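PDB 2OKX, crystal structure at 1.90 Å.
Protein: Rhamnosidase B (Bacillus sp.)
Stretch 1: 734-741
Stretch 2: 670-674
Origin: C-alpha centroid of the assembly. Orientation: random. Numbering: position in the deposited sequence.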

ATOM      1  N   GLU A 734      15.573 -25.275  23.439  1.00 41.59           N
ATOM      2  CA  GLU A 734      15.378 -26.450  24.283  1.00 41.84           C
ATOM      3  C   GLU A 734      14.001 -26.426  24.947  1.00 40.32           C
ATOM      4  O   GLU A 734      13.293 -27.435  24.973  1.00 39.18           O
ATOM      5  CB  GLU A 734      16.470 -26.513  25.353  1.00 44.32           C
ATOM      6  CG  GLU A 734      16.452 -27.791  26.177  1.00 48.55           C
ATOM      7  CD  GLU A 734      17.508 -27.797  27.267  1.00 51.29           C
ATOM      8  OE1 GLU A 734      17.625 -28.819  27.978  1.00 52.98           O
ATOM      9  OE2 GLU A 734      18.221 -26.781  27.412  1.00 53.78           O
ATOM     10  N   THR A 735      13.626 -25.270  25.485  1.00 39.83           N
ATOM     11  CA  THR A 735      12.333 -25.118  26.139  1.00 39.87           C
ATOM     12  C   THR A 735      11.223 -25.393  25.131  1.00 40.44           C
ATOM     13  O   THR A 735      10.227 -26.047  25.449  1.00 40.96           O
ATOM     14  CB  THR A 735      12.159 -23.693  26.701  1.00 41.01           C
ATOM     15  OG1 THR A 735      13.228 -23.404  27.610  1.00 41.02           O
ATOM     16  CG2 THR A 735      10.832 -23.569  27.437  1.00 40.81           C
ATOM     17  N   ILE A 736      11.401 -24.896  23.910  1.00 39.46           N
ATOM     18  CA  ILE A 736      10.415 -25.103  22.860  1.00 39.07           C
ATOM     19  C   ILE A 736      10.224 -26.596  22.603  1.00 39.77           C
ATOM     20  O   ILE A 736       9.097 -27.094  22.589  1.00 40.26           O
ATOM     21  CB  ILE A 736      10.842 -24.405  21.548  1.00 38.72           C
ATOM     22  CG1 ILE A 736      10.872 -22.888  21.758  1.00 39.15           C
ATOM     23  CG2 ILE A 736       9.884 -24.769  20.426  1.00 37.00           C
ATOM     24  CD1 ILE A 736      11.380 -22.103  20.565  1.00 39.38           C
ATOM     25  N   ASN A 737      11.329 -27.308  22.404  1.00 40.61           N
ATOM     26  CA  ASN A 737      11.278 -28.745  22.151  1.00 41.38           C
ATOM     27  C   ASN A 737      10.739 -29.511  23.356  1.00 42.01           C
ATOM     28  O   ASN A 737      10.129 -30.569  23.209  1.00 41.36           O
ATOM     29  CB  ASN A 737      12.672 -29.277  21.795  1.00 41.03           C
ATOM     30  CG  ASN A 737      13.046 -29.021  20.344  1.00 39.71           C
ATOM     31  OD1 ASN A 737      12.358 -29.471  19.429  1.00 39.61           O
ATOM     32  ND2 ASN A 737      14.144 -28.306  20.130  1.00 37.79           N
ATOM     33  N   ALA A 738      10.966 -28.963  24.545  1.00 43.50           N
ATOM     34  CA  ALA A 738      10.520 -29.596  25.782  1.00 44.79           C
ATOM     35  C   ALA A 738       9.043 -29.365  26.092  1.00 45.58           C
ATOM     36  O   ALA A 738       8.386 -30.225  26.677  1.00 47.23           O
ATOM     37  CB  ALA A 738      11.372 -29.103  26.946  1.00 44.13           C
ATOM     38  N   VAL A 739       8.520 -28.211  25.689  1.00 45.43           N
ATOM     39  CA  VAL A 739       7.131 -27.870  25.973  1.00 45.23           C
ATOM     40  C   VAL A 739       6.159 -27.915  24.795  1.00 45.75           C
ATOM     41  O   VAL A 739       5.149 -28.619  24.835  1.00 45.62           O
ATOM     42  CB  VAL A 739       7.042 -26.455  26.599  1.00 44.98           C
ATOM     43  CG1 VAL A 739       5.605 -26.145  26.998  1.00 44.73           C
ATOM     44  CG2 VAL A 739       7.975 -26.356  27.799  1.00 44.51           C
ATOM     45  N   LEU A 740       6.471 -27.158  23.749  1.00 46.52           N
ATOM     46  CA  LEU A 740       5.605 -27.052  22.578  1.00 46.59           C
ATOM     47  C   LEU A 740       5.474 -28.252  21.642  1.00 47.49           C
ATOM     48  O   LEU A 740       4.756 -28.178  20.644  1.00 48.26           O
ATOM     49  CB  LEU A 740       6.010 -25.815  21.778  1.00 45.24           C
ATOM     50  CG  LEU A 740       5.872 -24.526  22.594  1.00 45.43           C
ATOM     51  CD1 LEU A 740       6.390 -23.338  21.802  1.00 43.48           C
ATOM     52  CD2 LEU A 740       4.407 -24.329  22.976  1.00 43.20           C
ATOM     53  N   TRP A 741       6.144 -29.356  21.954  1.00 48.38           N
ATOM     54  CA  TRP A 741       6.058 -30.542  21.106  1.00 48.59           C
ATOM     55  C   TRP A 741       5.058 -31.568  21.636  1.00 49.56           C
ATOM     56  O   TRP A 741       4.970 -31.798  22.842  1.00 50.17           O
ATOM     57  CB  TRP A 741       7.442 -31.186  20.959  1.00 49.14           C
ATOM     58  CG  TRP A 741       7.435 -32.487  20.205  1.00 49.77           C
ATOM     59  CD1 TRP A 741       7.290 -33.740  20.730  1.00 50.18           C
ATOM     60  CD2 TRP A 741       7.569 -32.661  18.787  1.00 50.67           C
ATOM     61  NE1 TRP A 741       7.326 -34.684  19.730  1.00 49.75           N
ATOM     62  CE2 TRP A 741       7.497 -34.049  18.527  1.00 50.52           C
ATOM     63  CE3 TRP A 741       7.742 -31.779  17.709  1.00 50.07           C
ATOM     64  CZ2 TRP A 741       7.591 -34.578  17.232  1.00 49.83           C
ATOM     65  CZ3 TRP A 741       7.836 -32.305  16.422  1.00 49.42           C
ATOM     66  CH2 TRP A 741       7.761 -33.692  16.197  1.00 49.70           C
TER
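Stretch 2, residues 670-674: DSGLL

No hydrogen bond joins the two stretches; the contact rests on one leucine, Leu673, and on the packing of Thr735 against backbone oxygens and Leu673. Of the 222 Å² buried in all, Leu673 alone contributes 91 Å² and Thr735 another 56 Å².

Stretch 2 has no regular helix or strand, so no crossing angle is assigned; its CA path from Asp670 to Leu674 runs across the helix of stretch 1 rather than along it. Its backbone passes closest to that helix at Gly672, whose CA lies 6.3 Å from the CA of Thr735. Gly672 has phi/psi of 82/19, a left-handed conformation in which a CB would be jammed against the carbonyl O of Ser671; an ideal CB would also point toward the helix and come within 3.3 Å of Thr735 OG1. Before the glycine, Ser671 is at -57/-20; after it, Leu673 is extended at -123/156. Within stretch 2, Leu673 N donates a hydrogen bond to Ser671 OG (3.3 Å, N-H...O angle 140°).

Thr735, with chi1 in the m well, points its CA-to-CB bond toward stretch 2. Its methyl meets two backbone oxygens and the leucine side chain: Thr735 CG2 is 3.1 Å from Ser671 O, 3.7 Å from Gly672 O and 3.4 Å from Leu673 CD2. The hydroxyl, OG1, is hydrogen-bonded elsewhere in the structure.

Leu673 leaves its backbone sideways, yet with chi angles of -61° and 170° its end comes nearer to stretch 1. Its CD2 lies 3.9 Å from Ile736 CG1 and 4.5 Å from Leu740 CD1, and its CD1 lies 4.1 Å from Val739 CG1 and 4.3 Å from Leu740 CG. Within the helix, Val739 lies four residues after Thr735, and Val739 N donates to Thr735 O (2.8 Å); Leu740 N donates weakly to Ile736 O (2.9 Å).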

ATOM      1  N   ASP A 670       8.692 -17.157  33.148  1.00 50.04           N
ATOM      2  CA  ASP A 670       8.998 -18.381  33.886  1.00 50.55           C
ATOM      3  C   ASP A 670       9.094 -19.634  33.030  1.00 50.15           C
ATOM      4  O   ASP A 670      10.052 -20.400  33.147  1.00 51.22           O
ATOM      5  CB  ASP A 670       7.940 -18.601  34.969  1.00 51.57           C
ATOM      6  CG  ASP A 670       7.977 -17.533  36.035  1.00 52.61           C
ATOM      7  OD1 ASP A 670       7.063 -17.509  36.889  1.00 54.19           O
ATOM      8  OD2 ASP A 670       8.927 -16.721  36.022  1.00 52.30           O
ATOM      9  N   SER A 671       8.094 -19.848  32.183  1.00 48.59           N
ATOM     10  CA  SER A 671       8.064 -21.014  31.310  1.00 46.56           C
ATOM     11  C   SER A 671       9.310 -21.067  30.431  1.00 44.77           C
ATOM     12  O   SER A 671       9.660 -22.120  29.902  1.00 44.12           O
ATOM     13  CB  SER A 671       6.823 -20.969  30.419  1.00 47.34           C
ATOM     14  OG  SER A 671       6.882 -19.855  29.542  1.00 47.98           O
ATOM     15  N   GLY A 672       9.975 -19.925  30.283  1.00 43.68           N
ATOM     16  CA  GLY A 672      11.164 -19.859  29.453  1.00 42.11           C
ATOM     17  C   GLY A 672      10.781 -19.709  27.991  1.00 40.83           C
ATOM     18  O   GLY A 672      11.579 -19.981  27.095  1.00 39.20           O
ATOM     19  N   LEU A 673       9.545 -19.276  27.757  1.00 39.23           N
ATOM     20  CA  LEU A 673       9.028 -19.085  26.406  1.00 38.55           C
ATOM     21  C   LEU A 673       8.549 -17.653  26.206  1.00 39.20           C
ATOM     22  O   LEU A 673       8.205 -16.958  27.165  1.00 38.31           O
ATOM     23  CB  LEU A 673       7.863 -20.046  26.144  1.00 37.20           C
ATOM     24  CG  LEU A 673       8.170 -21.546  26.216  1.00 39.34           C
ATOM     25  CD1 LEU A 673       6.875 -22.341  26.175  1.00 39.23           C
ATOM     26  CD2 LEU A 673       9.083 -21.939  25.062  1.00 39.96           C
ATOM     27  N   LEU A 674       8.528 -17.215  24.951  1.00 38.19           N
ATOM     28  CA  LEU A 674       8.078 -15.868  24.629  1.00 37.15           C
ATOM     29  C   LEU A 674       6.574 -15.781  24.860  1.00 37.40           C
ATOM     30  O   LEU A 674       5.797 -16.474  24.202  1.00 37.31           O
ATOM     31  CB  LEU A 674       8.399 -15.534  23.168  1.00 35.89           C
ATOM     32  CG  LEU A 674       8.007 -14.130  22.701  1.00 34.41           C
ATOM     33  CD1 LEU A 674       8.784 -13.096  23.494  1.00 31.57           C
ATOM     34  CD2 LEU A 674       8.286 -13.984  21.206  1.00 33.73           C
TER